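Local coordinates for mitochondrial RNA-binding protein 1 (Trypanosoma brucei, PDB 2GIA) that probably binds guide RNA together with its partner MRP2 and acts as an RNA matchmaker in mitochondrial RNA editing, at residues G25-R29 and S40-Q44; A61-V67 and V112-A116; L74-V78 and L139-L143; L77-E83 and D98-S102. Residue numbers count along the deposited sequence, not the author numbering.

In the fold
The topology, an antiparallel sheet followed by a helix, then a second sheet and helix, is that of the whirly fold. Contact 1 pairs two strands within the first sheet, and contact 2 joins the next strand of that sheet to the loop after strand 111-112. Their centres lie about 10 Å apart, and Gln41 O to Ile65 N, 2.9 Å, is a probable hydrogen bond between them. On the other side of the chain's centre, contacts 3 and 4, centres again about 10 Å apart, share Leu77 and Val78 of helix 71-81; Leu139 CD1 lies 3.8 Å from Cys81 SG. The centres of contacts 1 and 2 lie about 22 to 24 Å from those of contacts 3 and 4. Contact 3 also meets two MRP2 chains.

Contact 1: residues G25-R29 and S40-Q44; sequences GTMTR and SQYPQ
Residues 26-29 and 40-43 run antiparallel as extended strands, axes 4.6 Å apart at 168°. Gly25 precedes the strand at phi/psi -79/152; its O accepts a hydrogen bond from Gln44 N (3.0 Å), and a CB here would clash with Gln44 OE1, which is bonded to Arg19 N while Gln44 NE2 bonds to Gly46 O. Thr26 forms a non-hydrogen-bonded pair with Pro43, so the proline's missing amide proton costs no bond to this strand; Thr26 CA instead approaches Tyr42 O at 3.2 Å. Met27 is a hydrogen-bonded pair with Tyr42: Met27 N to Tyr42 O 2.9 Å, Tyr42 N to Met27 O 2.8 Å. Its t, m, m rotamer brings CE to 3.2 Å from Tyr42 CD2 and SD to 5.3 Å from the Tyr42 ring centroid, an oblique Met-aromatic contact. Thr28, across from Gln41 on the face shared with Thr26 and Pro43, accepts at OG1 from Gln41 NE2 (2.9 Å), while Gln41 OE1 is held by Trp123. Arg29 closes the register with Ser40 through Arg29 N to Ser40 O (2.7 Å) and Ser40 N to Arg29 O (2.8 Å). Its guanidinium, salt-bridged to Glu14, adds a weak bond from NH2 to Tyr42 OH (2.9 Å). These are the open ends of a beta hairpin, flanked in the sheet by strands 12-17 and 65-68, with Val125 of strand 121-128 touching Thr28 and Gln41.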
# COMPACT_ATOMS: atom_id res chain seq x y z
N GLY B 25 -25.62 -9.69 -21.79
CA GLY B 25 -24.17 -9.52 -21.73
C GLY B 25 -23.66 -8.09 -21.67
O GLY B 25 -24.29 -7.15 -22.18
N THR B 26 -22.49 -7.91 -21.06
CA THR B 26 -21.87 -6.59 -20.94
C THR B 26 -20.38 -6.73 -20.79
O THR B 26 -19.87 -7.79 -20.41
CB THR B 26 -22.32 -5.86 -19.63
OG1 THR B 26 -21.95 -6.69 -18.50
CG2 THR B 26 -23.84 -5.64 -19.61
N MET B 27 -19.67 -5.65 -21.11
CA MET B 27 -18.24 -5.59 -20.85
C MET B 27 -18.18 -4.35 -19.93
O MET B 27 -18.59 -3.26 -20.31
CB MET B 27 -17.41 -5.35 -22.12
CG MET B 27 -15.87 -5.44 -21.84
SD MET B 27 -15.23 -3.90 -21.05
CE MET B 27 -15.07 -2.84 -22.52
N THR B 28 -17.67 -4.51 -18.70
CA THR B 28 -17.64 -3.34 -17.79
C THR B 28 -16.18 -2.96 -17.58
O THR B 28 -15.34 -3.83 -17.36
CB THR B 28 -18.24 -3.72 -16.37
OG1 THR B 28 -19.61 -4.11 -16.53
CG2 THR B 28 -18.15 -2.53 -15.40
N ARG B 29 -15.88 -1.68 -17.65
CA ARG B 29 -14.48 -1.23 -17.49
C ARG B 29 -14.38 -0.20 -16.38
O ARG B 29 -15.21 0.71 -16.32
CB ARG B 29 -14.00 -0.54 -18.81
CG ARG B 29 -12.53 -0.02 -18.74
CD ARG B 29 -12.09 0.71 -20.04
NE ARG B 29 -11.98 -0.28 -21.10
CZ ARG B 29 -12.38 -0.09 -22.35
NH1 ARG B 29 -12.24 -1.06 -23.23
NH2 ARG B 29 -12.90 1.06 -22.72
N SER B 40 -17.12 2.56 -17.22
CA SER B 40 -17.77 2.37 -18.52
C SER B 40 -18.38 1.01 -18.67
O SER B 40 -17.99 0.04 -17.99
CB SER B 40 -16.71 2.55 -19.65
OG SER B 40 -16.18 3.84 -19.59
N GLN B 41 -19.40 0.91 -19.52
CA GLN B 41 -19.95 -0.39 -19.77
C GLN B 41 -20.47 -0.44 -21.20
O GLN B 41 -21.09 0.51 -21.65
CB GLN B 41 -21.10 -0.71 -18.84
CG GLN B 41 -21.47 -2.20 -18.96
CD GLN B 41 -22.64 -2.57 -18.06
OE1 GLN B 41 -23.80 -2.26 -18.35
NE2 GLN B 41 -22.34 -3.24 -16.95
N TYR B 42 -20.22 -1.57 -21.87
CA TYR B 42 -20.67 -1.77 -23.26
C TYR B 42 -21.61 -2.95 -23.33
O TYR B 42 -21.30 -4.00 -22.81
CB TYR B 42 -19.47 -2.08 -24.14
CG TYR B 42 -18.37 -1.05 -24.09
CD1 TYR B 42 -18.07 -0.28 -25.20
CD2 TYR B 42 -17.59 -0.86 -22.93
CE1 TYR B 42 -17.05 0.65 -25.20
CE2 TYR B 42 -16.54 0.10 -22.92
CZ TYR B 42 -16.29 0.84 -24.09
OH TYR B 42 -15.27 1.74 -24.20
N PRO B 43 -22.78 -2.80 -23.98
CA PRO B 43 -23.74 -3.91 -24.11
C PRO B 43 -23.13 -4.94 -25.07
O PRO B 43 -22.41 -4.56 -26.01
CB PRO B 43 -24.96 -3.26 -24.76
CG PRO B 43 -24.80 -1.80 -24.54
CD PRO B 43 -23.31 -1.55 -24.56
N GLN B 44 -23.40 -6.21 -24.85
CA GLN B 44 -22.90 -7.23 -25.76
C GLN B 44 -23.58 -6.96 -27.12
O GLN B 44 -24.72 -6.51 -27.15
CB GLN B 44 -23.29 -8.63 -25.27
CG GLN B 44 -22.97 -9.75 -26.21
CD GLN B 44 -23.18 -11.12 -25.53
OE1 GLN B 44 -23.09 -11.23 -24.31
NE2 GLN B 44 -23.47 -12.15 -26.32
O HOH W 1 -13.76 3.22 -18.11
O HOH W 2 -13.14 -0.09 -26.23

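Contact 2: residues A61-V67 and V112-A116; sequences ADRRISV and VHRVA
Arg114 lays its guanidinium over Ile65, whose CD1 is 3.5 Å from Arg114 NH2; Arg63 NH2 lies over the opposite face, like charges 4.0 Å apart between Arg63 NH2 and Arg114 NE. The m, t, t rotamer of Arg114 lets NH1 donate to Arg63 O (2.9 Å), while NH2 is salt-bridged to Glu121. Beside it, Val115 N donates to Arg64 O at 2.8 Å; the nearest CA approach is Ile65 to Arg114, 4.5 Å. In this whirly-type fold these bonds and side-chain contacts tie strand 65-68, outermost in the first sheet within the chain, to the loop leaving strand 111-112 of the second. Arg64 (chi1 p) turns back so that NH1 reaches Ala61 O, 2.9 Å away in the 3-10 turn, and Val115 CG1 covers one guanidinium face, touching Arg64 CG at 3.2 Å. Deeper in, Val112 CG2 meets Ile65 CD1 (3.9 Å), and Val112 CG1 meets Val67 CG1 (4.1 Å). A water accepts from Ser66 N (2.8 Å) and donates to His113 O (2.6 Å).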
# COMPACT_ATOMS: atom_id res chain seq x y z
N ALA B 61 -19.54 -0.40 -28.54
CA ALA B 61 -19.02 0.89 -28.06
C ALA B 61 -19.97 2.03 -28.40
O ALA B 61 -19.97 3.05 -27.71
CB ALA B 61 -17.65 1.17 -28.65
N ASP B 62 -20.80 1.88 -29.44
CA ASP B 62 -21.68 2.98 -29.77
C ASP B 62 -22.92 3.08 -28.91
O ASP B 62 -23.70 4.01 -29.08
CB ASP B 62 -22.06 2.94 -31.24
CG ASP B 62 -20.85 2.99 -32.12
OD1 ASP B 62 -20.03 3.93 -31.99
OD2 ASP B 62 -20.70 2.07 -32.94
N ARG B 63 -23.10 2.13 -27.98
CA ARG B 63 -24.23 2.20 -27.07
C ARG B 63 -23.68 2.12 -25.62
O ARG B 63 -24.33 1.61 -24.73
CB ARG B 63 -25.21 1.05 -27.36
CG ARG B 63 -26.14 1.39 -28.58
CD ARG B 63 -27.27 0.35 -28.79
NE ARG B 63 -27.62 -0.41 -27.59
CZ ARG B 63 -28.45 0.00 -26.63
NH1 ARG B 63 -29.05 1.19 -26.70
NH2 ARG B 63 -28.66 -0.78 -25.58
N ARG B 64 -22.50 2.68 -25.39
CA ARG B 64 -21.90 2.58 -24.06
C ARG B 64 -22.42 3.57 -23.03
O ARG B 64 -23.03 4.59 -23.35
CB ARG B 64 -20.37 2.74 -24.17
CG ARG B 64 -19.92 4.16 -24.51
CD ARG B 64 -18.42 4.18 -24.79
NE ARG B 64 -17.94 5.53 -25.05
CZ ARG B 64 -18.07 6.17 -26.21
NH1 ARG B 64 -18.66 5.58 -27.25
NH2 ARG B 64 -17.58 7.38 -26.35
N ILE B 65 -22.17 3.23 -21.76
CA ILE B 65 -22.45 4.10 -20.65
C ILE B 65 -21.02 4.53 -20.24
O ILE B 65 -20.10 3.71 -20.22
CB ILE B 65 -23.12 3.33 -19.50
CG1 ILE B 65 -24.59 3.13 -19.84
CG2 ILE B 65 -22.96 4.08 -18.16
CD1 ILE B 65 -25.21 1.98 -19.10
N SER B 66 -20.83 5.80 -19.90
CA SER B 66 -19.52 6.25 -19.48
C SER B 66 -19.65 7.38 -18.46
O SER B 66 -20.11 8.48 -18.77
CB SER B 66 -18.69 6.72 -20.70
OG SER B 66 -17.35 6.86 -20.30
N VAL B 67 -19.27 7.10 -17.21
CA VAL B 67 -19.39 8.10 -16.17
C VAL B 67 -18.03 8.47 -15.58
O VAL B 67 -17.11 7.63 -15.53
CB VAL B 67 -20.34 7.65 -15.00
CG1 VAL B 67 -21.79 7.40 -15.57
CG2 VAL B 67 -19.85 6.36 -14.35
N VAL B 112 -28.43 6.81 -15.45
CA VAL B 112 -27.31 7.31 -16.27
C VAL B 112 -27.85 7.43 -17.70
O VAL B 112 -28.96 7.00 -17.99
CB VAL B 112 -26.16 6.25 -16.38
CG1 VAL B 112 -25.62 5.93 -14.98
CG2 VAL B 112 -26.71 4.93 -17.02
N HIS B 113 -27.06 7.98 -18.60
CA HIS B 113 -27.56 7.96 -19.99
C HIS B 113 -26.47 7.33 -20.84
O HIS B 113 -25.31 7.30 -20.40
CB HIS B 113 -27.91 9.38 -20.44
CG HIS B 113 -26.80 10.35 -20.34
ND1 HIS B 113 -25.72 10.35 -21.20
CD2 HIS B 113 -26.60 11.40 -19.50
CE1 HIS B 113 -24.91 11.35 -20.90
NE2 HIS B 113 -25.42 12.01 -19.88
N ARG B 114 -26.83 6.75 -21.98
CA ARG B 114 -25.82 6.17 -22.86
C ARG B 114 -25.15 7.25 -23.71
O ARG B 114 -25.57 8.43 -23.67
CB ARG B 114 -26.44 5.09 -23.73
CG ARG B 114 -26.81 3.90 -22.89
CD ARG B 114 -27.31 2.68 -23.62
NE ARG B 114 -27.75 1.76 -22.58
CZ ARG B 114 -26.98 0.82 -22.02
NH1 ARG B 114 -25.71 0.62 -22.43
NH2 ARG B 114 -27.48 0.14 -20.99
N VAL B 115 -24.09 6.89 -24.44
CA VAL B 115 -23.40 7.89 -25.25
C VAL B 115 -24.35 8.47 -26.28
O VAL B 115 -25.19 7.75 -26.84
CB VAL B 115 -22.18 7.33 -26.04
CG1 VAL B 115 -21.01 7.15 -25.12
CG2 VAL B 115 -22.56 6.04 -26.73
N ALA B 116 -24.19 9.77 -26.52
CA ALA B 116 -25.01 10.50 -27.47
C ALA B 116 -26.50 10.21 -27.29
O ALA B 116 -27.18 9.78 -28.22
CB ALA B 116 -24.58 10.15 -28.90
O HOH W 3 -26.08 5.34 -27.12
O HOH W 4 -22.73 7.76 -20.32

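Contact 3: residues L74-V78 and L139-L143; sequences LAYLV and LESAL
Two helical segments, 74-78 and 139-143, pack with N-to-C directions at 141° (signed crossing angle -141°) and axes 9.5 Å apart. The register is set by CA distances of 6.5 Å for Leu74 to Leu143 and 6.2 Å for Val78 to Leu139. Leu74 (t, p) is one bump: its CD2 presses into the hollow left by the small Ala142, 4.1 Å from Ala142 CB and 3.6 Å from Leu143 CA, while its CD1 touches Leu139 CD2 at 3.8 Å. Leu139 (m, t) answers from the other helix, lodging among Leu74, Leu77 and Val78, with its CD1 4.0 Å from Leu77 CB and its CB 3.9 Å from Val78 CG2. Leu143 (t, p) fits between Ala75 and Val78, where its CD2 meets Val78 CG2 at 4.0 Å and its CD1 meets Ala75 CB at 4.4 Å. No hydrogen bond crosses; the packing is van der Waals, mostly apolar, with Glu140 CG against Val78 CG1 (4.4 Å). Within the whirly-type fold it joins the helices that follow each sheet. Leu37 of strand 36-43 touches Leu74, Leu77 and Leu139, while Ala75 and Val78 pack on Met175 and Leu174 of one MRP2 chain, and Ala142 on Phe190 of another.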
# COMPACT_ATOMS: atom_id res chain seq x y z
N LEU B 74 -13.74 8.93 -5.26
CA LEU B 74 -12.82 7.77 -5.17
C LEU B 74 -12.56 7.46 -3.68
O LEU B 74 -12.60 6.31 -3.22
CB LEU B 74 -11.52 8.07 -5.92
CG LEU B 74 -10.36 7.08 -5.70
CD1 LEU B 74 -10.73 5.61 -6.17
CD2 LEU B 74 -9.16 7.59 -6.53
N ALA B 75 -12.29 8.50 -2.91
CA ALA B 75 -12.06 8.30 -1.48
C ALA B 75 -13.31 7.71 -0.80
O ALA B 75 -13.20 6.83 0.06
CB ALA B 75 -11.65 9.67 -0.83
N TYR B 76 -14.51 8.20 -1.18
CA TYR B 76 -15.73 7.66 -0.59
C TYR B 76 -15.90 6.21 -0.95
O TYR B 76 -16.34 5.43 -0.10
CB TYR B 76 -16.99 8.45 -1.07
CG TYR B 76 -17.38 9.53 -0.09
CD1 TYR B 76 -17.84 9.20 1.17
CD2 TYR B 76 -17.23 10.88 -0.40
CE1 TYR B 76 -18.15 10.17 2.11
CE2 TYR B 76 -17.53 11.87 0.55
CZ TYR B 76 -17.99 11.49 1.80
OH TYR B 76 -18.32 12.42 2.74
N LEU B 77 -15.56 5.81 -2.18
CA LEU B 77 -15.72 4.41 -2.55
C LEU B 77 -14.79 3.55 -1.71
O LEU B 77 -15.15 2.44 -1.30
CB LEU B 77 -15.42 4.19 -4.05
CG LEU B 77 -16.28 4.94 -5.08
CD1 LEU B 77 -16.24 4.20 -6.43
CD2 LEU B 77 -17.72 5.14 -4.60
N VAL B 78 -13.57 4.03 -1.44
CA VAL B 78 -12.67 3.24 -0.61
C VAL B 78 -13.29 3.16 0.81
O VAL B 78 -13.27 2.10 1.44
CB VAL B 78 -11.26 3.87 -0.57
CG1 VAL B 78 -10.38 3.14 0.47
CG2 VAL B 78 -10.64 3.69 -1.97
N LEU B 139 -9.42 0.21 -6.42
CA LEU B 139 -9.74 1.48 -5.79
C LEU B 139 -8.64 1.90 -4.78
O LEU B 139 -8.29 3.07 -4.72
CB LEU B 139 -11.09 1.39 -5.07
CG LEU B 139 -12.32 1.14 -6.00
CD1 LEU B 139 -13.57 0.83 -5.13
CD2 LEU B 139 -12.59 2.39 -6.89
N GLU B 140 -8.10 0.96 -4.00
CA GLU B 140 -7.07 1.35 -3.02
C GLU B 140 -5.81 1.78 -3.77
O GLU B 140 -5.12 2.74 -3.41
CB GLU B 140 -6.75 0.18 -2.05
CG GLU B 140 -7.99 -0.19 -1.24
CD GLU B 140 -7.69 -1.03 -0.01
OE1 GLU B 140 -8.65 -1.56 0.61
OE2 GLU B 140 -6.50 -1.15 0.34
N SER B 141 -5.51 1.07 -4.84
CA SER B 141 -4.35 1.44 -5.64
C SER B 141 -4.55 2.82 -6.26
O SER B 141 -3.65 3.68 -6.24
CB SER B 141 -4.11 0.43 -6.79
OG SER B 141 -3.58 -0.80 -6.31
N ALA B 142 -5.73 3.04 -6.82
CA ALA B 142 -5.98 4.32 -7.50
C ALA B 142 -5.91 5.48 -6.54
O ALA B 142 -5.33 6.53 -6.86
CB ALA B 142 -7.36 4.29 -8.22
N LEU B 143 -6.49 5.30 -5.35
CA LEU B 143 -6.46 6.41 -4.40
C LEU B 143 -4.98 6.66 -3.98
O LEU B 143 -4.51 7.81 -3.93
CB LEU B 143 -7.30 6.08 -3.15
CG LEU B 143 -7.27 7.15 -2.03
CD1 LEU B 143 -7.79 8.50 -2.53
CD2 LEU B 143 -8.16 6.70 -0.91

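Contact 4: residues L77-E83 and D98-S102; sequences LVGVCKE and DFEKS
The extended Lys101 side chain, with all four chi angles t, reaches from strand 98-101 to the end of helix 77-81, where NZ donates to Cys81 O (2.8 Å) and forms a salt bridge with Glu83 OE1 (2.9 Å); NZ has a further, weak bond to Tyr106 OH. Glu83 meets it with chi1 m and an otherwise straight side chain, so that a charge pair and a helix-end carbonyl share one ammonium. Backbone geometry places both acceptors: Glu83 leaves the helix at phi/psi 65/33, and this positive phi with two bonds back into the last turn, one of them Glu83 N to Val80 O (3.1 Å), makes a Schellman motif. The strand runs at 23° to the helix, closest axis distance 8.1 Å, with CA atoms 7.1 Å apart for Leu77 and Phe99 and 6.4 Å for Val80 and Glu100. This is helix-on-sheet packing in the whirly-type fold, the helix after the first sheet lying against a strand of the second. Phe99 and Lys101 direct CB toward the helix, whereas the CA-to-CB bond of Glu100 points away; its chi1 is p and OE1 bonds to His109 NE2. Phe99, chi1 t, sets its ring obliquely against Leu77 and Val80: CD1 is 3.6 Å from Leu77 CD2 and CE1 is 3.6 Å from Val80 CG1. Val80, chi1 t, also brings CG1 to 4.0 Å from Lys101 CB. The Phe99 ring further meets Tyr106, planes at about 5°, and its side chain touches Leu135 of helix 130-145.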
# COMPACT_ATOMS: atom_id res chain seq x y z
N LEU B 77 -15.56 5.81 -2.18
CA LEU B 77 -15.72 4.41 -2.55
C LEU B 77 -14.79 3.55 -1.71
O LEU B 77 -15.15 2.44 -1.30
CB LEU B 77 -15.42 4.19 -4.05
CG LEU B 77 -16.28 4.94 -5.08
CD1 LEU B 77 -16.24 4.20 -6.43
CD2 LEU B 77 -17.72 5.14 -4.60
N VAL B 78 -13.57 4.03 -1.44
CA VAL B 78 -12.67 3.24 -0.61
C VAL B 78 -13.29 3.16 0.81
O VAL B 78 -13.27 2.10 1.44
CB VAL B 78 -11.26 3.87 -0.57
CG1 VAL B 78 -10.38 3.14 0.47
CG2 VAL B 78 -10.64 3.69 -1.97
N GLY B 79 -13.84 4.28 1.28
CA GLY B 79 -14.50 4.28 2.58
C GLY B 79 -15.64 3.25 2.67
O GLY B 79 -15.89 2.65 3.74
N VAL B 80 -16.36 3.04 1.57
CA VAL B 80 -17.44 2.03 1.55
C VAL B 80 -16.80 0.64 1.63
O VAL B 80 -17.28 -0.24 2.33
CB VAL B 80 -18.31 2.13 0.23
CG1 VAL B 80 -19.17 0.83 0.04
CG2 VAL B 80 -19.23 3.33 0.30
N CYS B 81 -15.70 0.45 0.91
CA CYS B 81 -15.01 -0.85 0.95
C CYS B 81 -14.53 -1.18 2.37
O CYS B 81 -14.57 -2.36 2.82
CB CYS B 81 -13.76 -0.82 0.05
SG CYS B 81 -14.21 -0.84 -1.73
N LYS B 82 -14.08 -0.13 3.04
CA LYS B 82 -13.53 -0.23 4.41
C LYS B 82 -14.61 -0.20 5.47
O LYS B 82 -14.31 -0.32 6.67
CB LYS B 82 -12.55 0.93 4.61
CG LYS B 82 -11.20 0.66 3.92
CD LYS B 82 -10.26 1.86 4.03
CE LYS B 82 -8.87 1.47 3.51
NZ LYS B 82 -8.31 0.35 4.33
N GLU B 83 -15.86 -0.05 5.03
CA GLU B 83 -17.01 -0.03 5.90
C GLU B 83 -17.04 1.18 6.85
O GLU B 83 -17.52 1.09 7.97
CB GLU B 83 -17.10 -1.36 6.70
CG GLU B 83 -17.08 -2.55 5.76
CD GLU B 83 -17.13 -3.91 6.43
OE1 GLU B 83 -17.10 -4.91 5.69
OE2 GLU B 83 -17.18 -4.00 7.67
N ASP B 98 -25.59 5.31 -6.68
CA ASP B 98 -25.26 4.89 -5.32
C ASP B 98 -24.24 3.77 -5.41
O ASP B 98 -24.36 2.87 -6.27
CB ASP B 98 -26.48 4.28 -4.59
CG ASP B 98 -27.44 5.33 -4.02
OD1 ASP B 98 -27.17 6.53 -4.20
OD2 ASP B 98 -28.45 4.95 -3.40
N PHE B 99 -23.28 3.78 -4.49
CA PHE B 99 -22.32 2.68 -4.43
C PHE B 99 -22.46 2.11 -3.00
O PHE B 99 -22.32 2.87 -2.01
CB PHE B 99 -20.87 3.19 -4.62
CG PHE B 99 -19.83 2.11 -4.53
CD1 PHE B 99 -19.01 1.99 -3.41
CD2 PHE B 99 -19.64 1.22 -5.62
CE1 PHE B 99 -18.00 1.00 -3.36
CE2 PHE B 99 -18.63 0.22 -5.60
CZ PHE B 99 -17.80 0.10 -4.46
N GLU B 100 -22.69 0.80 -2.88
CA GLU B 100 -22.80 0.24 -1.53
C GLU B 100 -22.22 -1.16 -1.45
O GLU B 100 -22.06 -1.84 -2.47
CB GLU B 100 -24.26 0.23 -1.06
CG GLU B 100 -25.22 -0.37 -2.04
CD GLU B 100 -26.68 -0.00 -1.67
OE1 GLU B 100 -27.42 0.41 -2.54
OE2 GLU B 100 -27.06 -0.12 -0.49
N LYS B 101 -21.90 -1.59 -0.24
CA LYS B 101 -21.30 -2.91 -0.03
C LYS B 101 -22.40 -3.90 0.26
O LYS B 101 -23.30 -3.60 1.03
CB LYS B 101 -20.29 -2.85 1.14
CG LYS B 101 -19.47 -4.17 1.36
CD LYS B 101 -18.25 -3.89 2.23
CE LYS B 101 -17.29 -5.09 2.28
NZ LYS B 101 -16.08 -4.66 3.02
N SER B 102 -22.37 -5.05 -0.42
CA SER B 102 -23.38 -6.09 -0.21
C SER B 102 -22.72 -7.32 0.41
O SER B 102 -21.50 -7.34 0.63
CB SER B 102 -24.00 -6.47 -1.55
OG SER B 102 -23.06 -7.19 -2.33